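Local coordinates for ABC transporter, periplasmic solute-binding protein (Rhizobium meliloti, PDB 4WED), which probably binds a solute outside the cytoplasmic membrane, perhaps a peptide or nickel, and hands it to an ABC transporter for uptake, at residues G107-A112 with D144-T149; V273-A278 with P490-P495; K294-G299 with S387-V392. All blocks are in the same frame, centred on the assembly; numbering follows the deposited sequence.

Interaction 1: G107-A112 with D144-T149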
ATOM      1  N   GLY A 107      -4.341  32.720   4.240  1.00 78.49           N
ATOM      2  CA  GLY A 107      -5.517  33.552   3.929  1.00 81.35           C
ATOM      3  C   GLY A 107      -5.832  33.823   2.450  1.00 84.03           C
ATOM      4  O   GLY A 107      -6.839  34.471   2.143  1.00 85.10           O
ATOM      5  N   THR A 108      -5.000  33.340   1.522  1.00 84.05           N
ATOM      6  CA  THR A 108      -5.288  33.524   0.094  1.00 79.89           C
ATOM      7  C   THR A 108      -6.321  32.492  -0.321  1.00 80.88           C
ATOM      8  O   THR A 108      -6.480  31.447   0.321  1.00 82.90           O
ATOM      9  CB  THR A 108      -4.035  33.476  -0.815  1.00 77.87           C
ATOM     10  OG1 THR A 108      -3.373  32.224  -0.712  1.00 77.01           O
ATOM     11  CG2 THR A 108      -3.043  34.540  -0.437  1.00 81.20           C
ATOM     12  N   LYS A 109      -7.026  32.801  -1.402  1.00 82.21           N
ATOM     13  CA  LYS A 109      -8.256  32.096  -1.784  1.00 80.17           C
ATOM     14  C   LYS A 109      -7.944  30.850  -2.610  1.00 75.58           C
ATOM     15  O   LYS A 109      -7.109  30.870  -3.513  1.00 75.94           O
ATOM     16  CB  LYS A 109      -9.122  33.068  -2.590  1.00 86.05           C
ATOM     17  CG  LYS A 109     -10.455  32.568  -3.112  1.00 90.46           C
ATOM     18  CD  LYS A 109     -11.315  33.752  -3.572  1.00 99.60           C
ATOM     19  CE  LYS A 109     -10.910  34.319  -4.935  1.00103.08           C
ATOM     20  NZ  LYS A 109     -11.619  33.636  -6.064  1.00104.06           N
ATOM     21  N   PHE A 110      -8.626  29.754  -2.327  1.00 75.32           N
ATOM     22  CA  PHE A 110      -8.494  28.578  -3.205  1.00 72.55           C
ATOM     23  C   PHE A 110      -9.520  28.645  -4.323  1.00 66.56           C
ATOM     24  O   PHE A 110     -10.689  28.791  -4.056  1.00 70.27           O
ATOM     25  CB  PHE A 110      -8.633  27.285  -2.431  1.00 70.51           C
ATOM     26  CG  PHE A 110      -8.548  26.062  -3.295  1.00 65.83           C
ATOM     27  CD1 PHE A 110      -7.325  25.646  -3.798  1.00 62.24           C
ATOM     28  CD2 PHE A 110      -9.697  25.336  -3.603  1.00 65.09           C
ATOM     29  CE1 PHE A 110      -7.229  24.523  -4.590  1.00 60.98           C
ATOM     30  CE2 PHE A 110      -9.614  24.214  -4.403  1.00 62.07           C
ATOM     31  CZ  PHE A 110      -8.379  23.812  -4.907  1.00 60.51           C
ATOM     32  N   ASP A 111      -9.053  28.580  -5.560  1.00 64.15           N
ATOM     33  CA  ASP A 111      -9.915  28.698  -6.750  1.00 67.73           C
ATOM     34  C   ASP A 111      -9.225  28.057  -8.001  1.00 66.06           C
ATOM     35  O   ASP A 111      -8.081  27.569  -7.942  1.00 68.06           O
ATOM     36  CB  ASP A 111     -10.378  30.179  -6.988  1.00 68.52           C
ATOM     37  CG  ASP A 111      -9.224  31.138  -7.326  1.00 72.55           C
ATOM     38  OD1 ASP A 111      -8.076  30.672  -7.433  1.00 75.14           O
ATOM     39  OD2 ASP A 111      -9.454  32.365  -7.497  1.00 75.46           O
ATOM     40  N   ALA A 112      -9.914  28.045  -9.122  1.00 63.25           N
ATOM     41  CA  ALA A 112      -9.337  27.493 -10.361  1.00 65.75           C
ATOM     42  C   ALA A 112      -7.894  27.947 -10.693  1.00 65.87           C
ATOM     43  O   ALA A 112      -7.006  27.116 -10.947  1.00 66.95           O
ATOM     44  CB  ALA A 112     -10.242  27.789 -11.528  1.00 69.65           C
ATOM     45  N   ASP A 144     -14.149  28.428 -15.049  1.00 81.77           N
ATOM     46  CA  ASP A 144     -14.487  29.533 -14.170  1.00 83.47           C
ATOM     47  C   ASP A 144     -13.672  29.442 -12.845  1.00 82.54           C
ATOM     48  O   ASP A 144     -12.756  28.606 -12.724  1.00 78.21           O
ATOM     49  CB  ASP A 144     -16.015  29.620 -13.983  1.00 84.40           C
ATOM     50  CG  ASP A 144     -16.561  28.555 -13.051  1.00 88.01           C
ATOM     51  OD1 ASP A 144     -15.770  27.735 -12.537  1.00 84.20           O
ATOM     52  OD2 ASP A 144     -17.790  28.538 -12.818  1.00 93.63           O
ATOM     53  N   ASP A 145     -13.972  30.322 -11.888  1.00 79.20           N
ATOM     54  CA  ASP A 145     -13.350  30.264 -10.555  1.00 78.10           C
ATOM     55  C   ASP A 145     -13.461  28.907  -9.878  1.00 73.26           C
ATOM     56  O   ASP A 145     -12.640  28.593  -9.031  1.00 70.59           O
ATOM     57  CB  ASP A 145     -13.945  31.335  -9.626  1.00 78.04           C
ATOM     58  CG  ASP A 145     -13.460  32.735  -9.969  1.00 82.01           C
ATOM     59  OD1 ASP A 145     -12.901  32.911 -11.067  1.00 80.96           O
ATOM     60  OD2 ASP A 145     -13.620  33.649  -9.127  1.00 88.12           O
ATOM     61  N   TYR A 146     -14.467  28.106 -10.218  1.00 72.65           N
ATOM     62  CA  TYR A 146     -14.602  26.809  -9.564  1.00 71.29           C
ATOM     63  C   TYR A 146     -14.684  25.624 -10.496  1.00 70.03           C
ATOM     64  O   TYR A 146     -14.933  24.518 -10.029  1.00 67.83           O
ATOM     65  CB  TYR A 146     -15.745  26.860  -8.530  1.00 73.26           C
ATOM     66  CG  TYR A 146     -15.478  27.998  -7.587  1.00 74.61           C
ATOM     67  CD1 TYR A 146     -14.610  27.837  -6.522  1.00 76.57           C
ATOM     68  CD2 TYR A 146     -15.976  29.274  -7.835  1.00 77.96           C
ATOM     69  CE1 TYR A 146     -14.289  28.894  -5.692  1.00 76.89           C
ATOM     70  CE2 TYR A 146     -15.676  30.342  -6.998  1.00 77.46           C
ATOM     71  CZ  TYR A 146     -14.827  30.144  -5.935  1.00 77.11           C
ATOM     72  OH  TYR A 146     -14.502  31.167  -5.091  1.00 76.27           O
ATOM     73  N   HIS A 147     -14.404  25.813 -11.789  1.00 71.30           N
ATOM     74  CA  HIS A 147     -14.451  24.679 -12.730  1.00 71.56           C
ATOM     75  C   HIS A 147     -13.194  24.600 -13.566  1.00 71.96           C
ATOM     76  O   HIS A 147     -12.802  25.564 -14.222  1.00 72.87           O
ATOM     77  CB  HIS A 147     -15.708  24.709 -13.599  1.00 75.12           C
ATOM     78  CG  HIS A 147     -16.964  24.547 -12.806  1.00 78.22           C
ATOM     79  ND1 HIS A 147     -17.532  25.584 -12.099  1.00 81.23           N
ATOM     80  CD2 HIS A 147     -17.719  23.456 -12.543  1.00 80.34           C
ATOM     81  CE1 HIS A 147     -18.595  25.149 -11.449  1.00 80.27           C
ATOM     82  NE2 HIS A 147     -18.730  23.859 -11.700  1.00 85.28           N
ATOM     83  N   ILE A 148     -12.544  23.443 -13.502  1.00 71.74           N
ATOM     84  CA  ILE A 148     -11.384  23.151 -14.331  1.00 76.67           C
ATOM     85  C   ILE A 148     -11.584  21.827 -15.076  1.00 73.09           C
ATOM     86  O   ILE A 148     -12.109  20.847 -14.505  1.00 68.47           O
ATOM     87  CB  ILE A 148     -10.074  23.031 -13.506  1.00 83.54           C
ATOM     88  CG1 ILE A 148      -9.738  24.349 -12.822  1.00 94.06           C
ATOM     89  CG2 ILE A 148      -8.902  22.684 -14.420  1.00 88.22           C
ATOM     90  CD1 ILE A 148      -8.288  24.485 -12.362  1.00 95.14           C
ATOM     91  N   THR A 149     -11.084  21.809 -16.310  1.00 66.57           N
ATOM     92  CA  THR A 149     -11.019  20.623 -17.128  1.00 72.20           C
ATOM     93  C   THR A 149      -9.553  20.276 -17.473  1.00 72.37           C
ATOM     94  O   THR A 149      -8.774  21.150 -17.895  1.00 71.79           O
ATOM     95  CB  THR A 149     -11.850  20.842 -18.413  1.00 78.77           C
ATOM     96  OG1 THR A 149     -13.224  21.010 -18.044  1.00 80.50           O
ATOM     97  CG2 THR A 149     -11.738  19.661 -19.398  1.00 82.50           C
TER
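Ala112 donates its backbone N-H to Asp145 O at 2.8 Å, in a nearly straight bond (163° at the hydrogen). Beside it, Lys109 reaches both segments. Its CG is anti to the backbone N (chi1 180°), and two bends further out bring NZ to Asp111 OD2 at 2.9 Å, a salt bridge met on the anti side of the carboxylate. Asp145 OD2, 3.7 Å from the same Lys109 NZ, adds a long ion pair from across the contact. The lysine thus contacts both acids, which would probably soften the repulsion between them.

The turn that offers Asp145 O is itself pinned by Asp144, whose OD1 takes Tyr146 N at 2.7 Å, closing an Asx turn. His147 ND1 reaches Asp144 OD1 from the opposite face of the carboxylate at 2.8 Å, with the oxygen in the plane of the imidazole ring. The packing is modest and mixes hydrocarbon with backbone carbonyls. Ile148 lies against Ala112, CG1 to CB at 3.7 Å, while Ile148 CD1 approaches Ala112 O to 3.3 Å.

Asp111 is the N-cap of helix 112-122, its OD1 accepting from Ala114 N. The contact therefore holds the start of that helix against the tight turn between strands 137-144 and 147-152, with Val142 and Leu140 of strand 137-144 touching Ala112 and Ile148.

Interaction 2: V273-A278 with P490-P495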
ATOM      1  N   VAL A 273      -1.036  -4.859   1.748  1.00 50.96           N
ATOM      2  CA  VAL A 273       0.096  -5.468   1.070  1.00 50.14           C
ATOM      3  C   VAL A 273      -0.061  -6.981   1.334  1.00 50.95           C
ATOM      4  O   VAL A 273      -0.416  -7.424   2.447  1.00 45.07           O
ATOM      5  CB  VAL A 273       1.482  -5.002   1.664  1.00 51.98           C
ATOM      6  CG1 VAL A 273       2.659  -5.798   1.114  1.00 52.94           C
ATOM      7  CG2 VAL A 273       1.761  -3.527   1.387  1.00 53.49           C
ATOM      8  N   THR A 274       0.202  -7.770   0.293  1.00 50.94           N
ATOM      9  CA  THR A 274       0.083  -9.202   0.382  1.00 50.87           C
ATOM     10  C   THR A 274       1.438  -9.803   0.159  1.00 51.02           C
ATOM     11  O   THR A 274       2.191  -9.395  -0.748  1.00 56.14           O
ATOM     12  CB  THR A 274      -0.918  -9.754  -0.644  1.00 49.51           C
ATOM     13  OG1 THR A 274      -2.119  -8.943  -0.604  1.00 50.33           O
ATOM     14  CG2 THR A 274      -1.240 -11.243  -0.340  1.00 50.02           C
ATOM     15  N   LEU A 275       1.762 -10.736   1.029  1.00 52.14           N
ATOM     16  CA  LEU A 275       2.909 -11.606   0.817  1.00 56.45           C
ATOM     17  C   LEU A 275       2.441 -12.765   0.016  1.00 52.12           C
ATOM     18  O   LEU A 275       1.571 -13.479   0.454  1.00 54.81           O
ATOM     19  CB  LEU A 275       3.478 -12.128   2.132  1.00 57.39           C
ATOM     20  CG  LEU A 275       4.633 -13.112   1.989  1.00 59.40           C
ATOM     21  CD1 LEU A 275       5.914 -12.394   1.660  1.00 60.49           C
ATOM     22  CD2 LEU A 275       4.810 -13.847   3.293  1.00 64.50           C
ATOM     23  N   VAL A 276       3.060 -12.970  -1.126  1.00 52.51           N
ATOM     24  CA  VAL A 276       2.567 -13.924  -2.110  1.00 55.26           C
ATOM     25  C   VAL A 276       3.724 -14.815  -2.437  1.00 59.10           C
ATOM     26  O   VAL A 276       4.839 -14.342  -2.618  1.00 63.15           O
ATOM     27  CB  VAL A 276       2.118 -13.215  -3.411  1.00 52.11           C
ATOM     28  CG1 VAL A 276       1.512 -14.202  -4.389  1.00 53.80           C
ATOM     29  CG2 VAL A 276       1.096 -12.145  -3.095  1.00 50.02           C
HETATM   30  N   MSE A 277       3.474 -16.103  -2.513  1.00 62.13           N
HETATM   31  CA  MSE A 277       4.487 -16.973  -3.019  1.00 67.91           C
HETATM   32  C   MSE A 277       4.267 -17.176  -4.505  1.00 69.20           C
HETATM   33  O   MSE A 277       3.139 -17.330  -4.980  1.00 63.59           O
HETATM   34  CB  MSE A 277       4.451 -18.269  -2.285  1.00 73.48           C
HETATM   35  CG  MSE A 277       5.727 -19.004  -2.645  1.00 82.76           C
HETATM   36 SE   MSE A 277       5.775 -20.639  -1.552  1.00103.42          SE
HETATM   37  CE  MSE A 277       4.218 -21.585  -2.324  1.00 97.19           C
ATOM     38  N   ALA A 278       5.383 -17.169  -5.221  1.00 57.90           N
ATOM     39  CA  ALA A 278       5.443 -17.284  -6.648  1.00 58.63           C
ATOM     40  C   ALA A 278       5.976 -18.646  -7.055  1.00 60.57           C
ATOM     41  O   ALA A 278       6.765 -19.267  -6.337  1.00 61.16           O
ATOM     42  CB  ALA A 278       6.374 -16.216  -7.200  1.00 60.38           C
ATOM     43  N   PRO A 490      -1.083 -16.592  -2.597  1.00 54.38           N
ATOM     44  CA  PRO A 490      -1.089 -15.564  -1.557  1.00 52.55           C
ATOM     45  C   PRO A 490      -1.010 -16.205  -0.192  1.00 53.81           C
ATOM     46  O   PRO A 490      -1.609 -17.215   0.028  1.00 55.13           O
ATOM     47  CB  PRO A 490      -2.433 -14.862  -1.754  1.00 52.87           C
ATOM     48  CG  PRO A 490      -2.892 -15.224  -3.124  1.00 52.81           C
ATOM     49  CD  PRO A 490      -2.338 -16.593  -3.382  1.00 53.29           C
ATOM     50  N   LEU A 491      -0.202 -15.666   0.703  1.00 55.05           N
ATOM     51  CA  LEU A 491       0.027 -16.327   1.982  1.00 54.28           C
ATOM     52  C   LEU A 491      -0.710 -15.605   3.104  1.00 53.75           C
ATOM     53  O   LEU A 491      -1.729 -16.075   3.560  1.00 55.13           O
ATOM     54  CB  LEU A 491       1.525 -16.400   2.215  1.00 55.45           C
ATOM     55  CG  LEU A 491       2.252 -17.230   1.161  1.00 54.02           C
ATOM     56  CD1 LEU A 491       3.730 -17.226   1.480  1.00 54.45           C
ATOM     57  CD2 LEU A 491       1.723 -18.653   1.201  1.00 54.42           C
ATOM     58  N   VAL A 492      -0.266 -14.403   3.447  1.00 53.10           N
ATOM     59  CA  VAL A 492      -0.904 -13.571   4.445  1.00 52.36           C
ATOM     60  C   VAL A 492      -0.961 -12.098   3.966  1.00 52.88           C
ATOM     61  O   VAL A 492      -0.183 -11.678   3.101  1.00 49.89           O
ATOM     62  CB  VAL A 492      -0.135 -13.606   5.761  1.00 54.58           C
ATOM     63  CG1 VAL A 492      -0.238 -14.974   6.449  1.00 57.06           C
ATOM     64  CG2 VAL A 492       1.316 -13.234   5.511  1.00 57.29           C
ATOM     65  N   TYR A 493      -1.903 -11.350   4.534  1.00 50.86           N
ATOM     66  CA  TYR A 493      -1.886  -9.919   4.489  1.00 51.46           C
ATOM     67  C   TYR A 493      -0.961  -9.429   5.594  1.00 54.06           C
ATOM     68  O   TYR A 493      -0.962  -9.925   6.748  1.00 56.38           O
ATOM     69  CB  TYR A 493      -3.311  -9.363   4.610  1.00 53.53           C
ATOM     70  CG  TYR A 493      -4.250  -9.996   3.581  1.00 53.02           C
ATOM     71  CD1 TYR A 493      -3.930  -9.959   2.242  1.00 53.24           C
ATOM     72  CD2 TYR A 493      -5.411 -10.665   3.958  1.00 56.33           C
ATOM     73  CE1 TYR A 493      -4.736 -10.542   1.294  1.00 55.15           C
ATOM     74  CE2 TYR A 493      -6.245 -11.272   3.012  1.00 56.50           C
ATOM     75  CZ  TYR A 493      -5.889 -11.205   1.676  1.00 56.76           C
ATOM     76  OH  TYR A 493      -6.648 -11.767   0.690  1.00 57.13           O
ATOM     77  N   VAL A 494      -0.146  -8.461   5.237  1.00 52.76           N
ATOM     78  CA  VAL A 494       0.861  -7.922   6.155  1.00 57.23           C
ATOM     79  C   VAL A 494       0.221  -6.854   7.051  1.00 59.18           C
ATOM     80  O   VAL A 494      -0.115  -5.777   6.586  1.00 59.14           O
ATOM     81  CB  VAL A 494       2.013  -7.315   5.347  1.00 58.24           C
ATOM     82  CG1 VAL A 494       3.061  -6.655   6.239  1.00 64.98           C
ATOM     83  CG2 VAL A 494       2.674  -8.390   4.483  1.00 59.00           C
ATOM     84  N   PRO A 495       0.065  -7.134   8.356  1.00 64.41           N
ATOM     85  CA  PRO A 495      -0.717  -6.195   9.159  1.00 62.01           C
ATOM     86  C   PRO A 495       0.058  -4.920   9.488  1.00 61.75           C
ATOM     87  O   PRO A 495       1.281  -4.870   9.357  1.00 54.60           O
ATOM     88  CB  PRO A 495      -0.963  -6.984  10.421  1.00 63.50           C
ATOM     89  CG  PRO A 495       0.343  -7.698  10.602  1.00 65.92           C
ATOM     90  CD  PRO A 495       0.869  -8.015   9.224  1.00 65.69           C
TER
HETATM   91  O   HOH W   1      -0.542  -3.453   4.851  1.00 51.14           O
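Leu275 and Leu491 meet through their branch ends, CD2 to CD1 at 4.0 Å, at the apolar centre of an antiparallel strand pair in the six-stranded sheet of the protein. Val492 lies alongside Leu275 and points the same way, its CG2 packing on the leucine's CB and CD2. Leu491 CD1 also touches CB of Met277, a selenomethionine in this crystal, and Val494 CG2 comes up to Val273 CG1 at the other end of the pair.

Strands 274-278 and 490-493 run at 167° to each other. Their register slips by one residue at Leu491, the extra residue of a beta bulge opposite Leu275: Leu275 O accepts Leu491 N at 2.8 Å, and Leu275 N donates to Val492 O at 3.0 Å. Past the bulge, Val494 N gives a straight bond to Val273 O (3.0 Å, 177° at the hydrogen).

On the face that carries Thr274, Pro490 and Tyr493, the threonine and the tyrosine lie side by side. Thr274 OG1 sits in the plane of the phenol ring at its edge, 3.5 Å from Tyr493 CD1, and is hydrogen-bonded to Met320 O. Thr274 CG2, anti to the backbone N, rests near Val492 O and Pro490 CB. An alanine in place of Thr274 would probably leave Met320 O without its hydroxyl partner and open a gap beside CD1 and CE1 of the tyrosine. The phenol end is held by a hydrogen bond from Tyr493 OH to Asn319 O. At the Val273 end of the pair a water donates to Val494 O at 2.9 Å and accepts a weak bond from Val273 N at 3.4 Å.

Interaction 3: K294-G299 with S387-V392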
ATOM      1  N   LYS A 294      -1.428 -26.311  -6.734  1.00 51.69           N
ATOM      2  CA  LYS A 294      -2.515 -26.271  -5.790  1.00 54.72           C
ATOM      3  C   LYS A 294      -2.115 -26.994  -4.519  1.00 57.50           C
ATOM      4  O   LYS A 294      -2.378 -26.525  -3.412  1.00 60.31           O
ATOM      5  CB  LYS A 294      -3.715 -26.974  -6.426  1.00 60.68           C
ATOM      6  CG  LYS A 294      -5.030 -26.880  -5.670  1.00 66.34           C
ATOM      7  CD  LYS A 294      -6.155 -27.394  -6.549  1.00 69.00           C
ATOM      8  CE  LYS A 294      -7.441 -27.503  -5.778  1.00 75.26           C
ATOM      9  NZ  LYS A 294      -8.464 -28.297  -6.537  1.00 81.91           N
ATOM     10  N   ALA A 295      -1.489 -28.154  -4.685  1.00 56.46           N
ATOM     11  CA  ALA A 295      -1.114 -28.943  -3.547  1.00 61.42           C
ATOM     12  C   ALA A 295      -0.144 -28.147  -2.705  1.00 59.16           C
ATOM     13  O   ALA A 295      -0.281 -28.093  -1.486  1.00 62.11           O
ATOM     14  CB  ALA A 295      -0.504 -30.279  -3.966  1.00 64.26           C
ATOM     15  N   VAL A 296       0.842 -27.537  -3.348  1.00 55.71           N
ATOM     16  CA  VAL A 296       1.783 -26.724  -2.626  1.00 56.22           C
ATOM     17  C   VAL A 296       1.004 -25.704  -1.833  1.00 58.29           C
ATOM     18  O   VAL A 296       1.157 -25.591  -0.624  1.00 60.18           O
ATOM     19  CB  VAL A 296       2.767 -26.035  -3.564  1.00 59.89           C
ATOM     20  CG1 VAL A 296       3.524 -24.952  -2.837  1.00 60.30           C
ATOM     21  CG2 VAL A 296       3.738 -27.060  -4.120  1.00 59.39           C
ATOM     22  N   SER A 297       0.075 -25.048  -2.493  1.00 55.34           N
ATOM     23  CA  SER A 297      -0.641 -23.986  -1.860  1.00 56.57           C
ATOM     24  C   SER A 297      -1.565 -24.413  -0.691  1.00 62.19           C
ATOM     25  O   SER A 297      -1.639 -23.739   0.353  1.00 64.01           O
ATOM     26  CB  SER A 297      -1.445 -23.253  -2.926  1.00 56.97           C
ATOM     27  OG  SER A 297      -2.361 -22.430  -2.284  1.00 57.46           O
ATOM     28  N   ILE A 298      -2.302 -25.501  -0.842  1.00 67.07           N
ATOM     29  CA  ILE A 298      -3.140 -25.941   0.288  1.00 66.35           C
ATOM     30  C   ILE A 298      -2.394 -26.792   1.287  1.00 64.39           C
ATOM     31  O   ILE A 298      -2.902 -27.056   2.371  1.00 68.52           O
ATOM     32  CB  ILE A 298      -4.400 -26.714  -0.124  1.00 68.49           C
ATOM     33  CG1 ILE A 298      -4.034 -28.056  -0.734  1.00 67.73           C
ATOM     34  CG2 ILE A 298      -5.290 -25.867  -1.024  1.00 67.12           C
ATOM     35  CD1 ILE A 298      -5.262 -28.897  -0.928  1.00 70.35           C
ATOM     36  N   GLY A 299      -1.199 -27.230   0.913  1.00 67.85           N
ATOM     37  CA  GLY A 299      -0.284 -27.931   1.826  1.00 65.41           C
ATOM     38  C   GLY A 299       0.364 -27.014   2.850  1.00 63.03           C
ATOM     39  O   GLY A 299       0.972 -27.467   3.814  1.00 68.30           O
ATOM     40  N   SER A 387       8.860 -27.670   6.323  1.00 67.51           N
ATOM     41  CA  SER A 387       8.381 -28.642   7.288  1.00 70.16           C
ATOM     42  C   SER A 387       6.949 -29.121   6.934  1.00 73.12           C
ATOM     43  O   SER A 387       6.613 -30.295   7.107  1.00 72.04           O
ATOM     44  CB  SER A 387       8.440 -28.007   8.681  1.00 72.41           C
ATOM     45  OG  SER A 387       7.667 -28.741   9.593  1.00 80.72           O
ATOM     46  N   GLU A 388       6.120 -28.204   6.441  1.00 65.38           N
ATOM     47  CA  GLU A 388       4.779 -28.522   6.018  1.00 66.19           C
ATOM     48  C   GLU A 388       4.733 -29.279   4.695  1.00 64.21           C
ATOM     49  O   GLU A 388       3.893 -30.149   4.527  1.00 64.42           O
ATOM     50  CB  GLU A 388       3.975 -27.240   5.900  1.00 69.73           C
ATOM     51  CG  GLU A 388       3.625 -26.683   7.262  1.00 73.15           C
ATOM     52  CD  GLU A 388       3.061 -25.289   7.187  1.00 78.56           C
ATOM     53  OE1 GLU A 388       3.034 -24.730   6.064  1.00 81.52           O
ATOM     54  OE2 GLU A 388       2.636 -24.753   8.240  1.00 85.93           O
HETATM   55  N   MSE A 389       5.620 -28.920   3.767  1.00 59.27           N
HETATM   56  CA  MSE A 389       5.834 -29.648   2.509  1.00 56.10           C
HETATM   57  C   MSE A 389       6.338 -31.052   2.725  1.00 58.43           C
HETATM   58  O   MSE A 389       5.960 -32.014   2.044  1.00 59.13           O
HETATM   59  CB  MSE A 389       6.902 -28.860   1.769  1.00 60.03           C
HETATM   60  CG  MSE A 389       6.428 -27.477   1.327  1.00 63.79           C
HETATM   61 SE   MSE A 389       4.798 -27.680   0.242  1.00 92.75          SE
HETATM   62  CE  MSE A 389       3.326 -27.565   1.571  1.00 85.89           C
ATOM     63  N   LYS A 390       7.192 -31.192   3.712  1.00 59.53           N
ATOM     64  CA  LYS A 390       7.686 -32.479   4.040  1.00 66.24           C
ATOM     65  C   LYS A 390       6.489 -33.370   4.339  1.00 67.99           C
ATOM     66  O   LYS A 390       6.424 -34.477   3.827  1.00 66.29           O
ATOM     67  CB  LYS A 390       8.665 -32.376   5.209  1.00 73.61           C
ATOM     68  CG  LYS A 390       8.995 -33.696   5.899  1.00 79.03           C
ATOM     69  CD  LYS A 390      10.197 -34.387   5.289  1.00 80.45           C
ATOM     70  CE  LYS A 390      10.472 -35.667   6.048  1.00 81.53           C
ATOM     71  NZ  LYS A 390      11.919 -35.876   6.265  1.00 86.86           N
ATOM     72  N   GLU A 391       5.525 -32.876   5.120  1.00 71.37           N
ATOM     73  CA  GLU A 391       4.365 -33.689   5.533  1.00 68.22           C
ATOM     74  C   GLU A 391       3.525 -34.173   4.354  1.00 67.55           C
ATOM     75  O   GLU A 391       2.929 -35.222   4.449  1.00 69.23           O
ATOM     76  CB  GLU A 391       3.478 -32.931   6.531  1.00 70.53           C
ATOM     77  CG  GLU A 391       4.005 -32.950   7.972  1.00 80.70           C
ATOM     78  CD  GLU A 391       3.385 -31.876   8.877  1.00 86.20           C
ATOM     79  OE1 GLU A 391       3.362 -30.687   8.474  1.00 94.68           O
ATOM     80  OE2 GLU A 391       2.932 -32.202   9.997  1.00 87.21           O
ATOM     81  N   VAL A 392       3.467 -33.414   3.252  1.00 67.63           N
ATOM     82  CA  VAL A 392       2.746 -33.853   2.034  1.00 64.46           C
ATOM     83  C   VAL A 392       3.626 -34.566   1.015  1.00 66.10           C
ATOM     84  O   VAL A 392       3.128 -35.000  -0.027  1.00 71.03           O
ATOM     85  CB  VAL A 392       2.037 -32.697   1.315  1.00 66.72           C
ATOM     86  CG1 VAL A 392       1.085 -32.018   2.268  1.00 73.73           C
ATOM     87  CG2 VAL A 392       3.011 -31.666   0.731  1.00 66.70           C
TER
HETATM   88  O   HOH W   2       1.146 -29.789   5.514  1.00 74.02           O
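Gly299 O and Glu388 O are joined by one water, which donates to each carbonyl at 2.9 Å and so bridges the two helices where their backbones do not bond directly. Across the contact, Glu388 CB lies 3.7 Å from Gly299 O, and the methyl CE of Met389, a selenomethionine in this crystal, comes to 3.3 Å. The carboxylate of Glu388 is turned to another task. Its chain is extended beyond CG, and OE1 accepts from Asp301 N, just past the first helix.

Met389 carries most of the side-chain packing. Its CG is anti to the carbonyl carbon (chi1 -67°), and bends at the next two torsions fold the chain so that CE lies over the carbonyl group of Gly299. The same methyl is 3.7 Å from Val296 O, and SE packs against Val296 CG1 at 4.3 Å. Gly299 makes this fit possible, since a CB on it would point at the other helix and clash with Met389 CE. Val392 CG1 also touches Gly299 CA at 4.3 Å.

The axes of the two short segments pass 9.7 Å apart, with an angle of 121° between their directions, a steep crossing in which a glycine faces a folded selenomethionine. Ile300 and Ile394 extend the apolar layer around Met389. Helix 339-348 closes another side, Ala342 meeting Val392 and Leu346 meeting Ala295, while Val296 turns to Met277 and Phe279 of strand 274-279, so that Val296 sits in the corner where strand 274-279 and helix 378-392 meet helix 290-299.

In the fold
Interactions 2 and 3 are neighbours, their centres about 17 Å apart, and they join directly where Met277 CE packs on Val296 CG1 at 3.5 Å. Strand 274-279 is followed in the chain by helix 290-299, and both segments of interaction 3 fall within the loop that interaction 2 closes. Interaction 1 stands apart: its centre is about 43 Å from that of interaction 2 and about 59 Å from that of interaction 3, which lies on the opposite side of the chain's centre. This spread is consistent with the two-lobed build of solute-binding proteins, which usually hold their ligand between the lobes. The sodium ion, bound by Asp62 and Asp515, involves no residue of the three contacts.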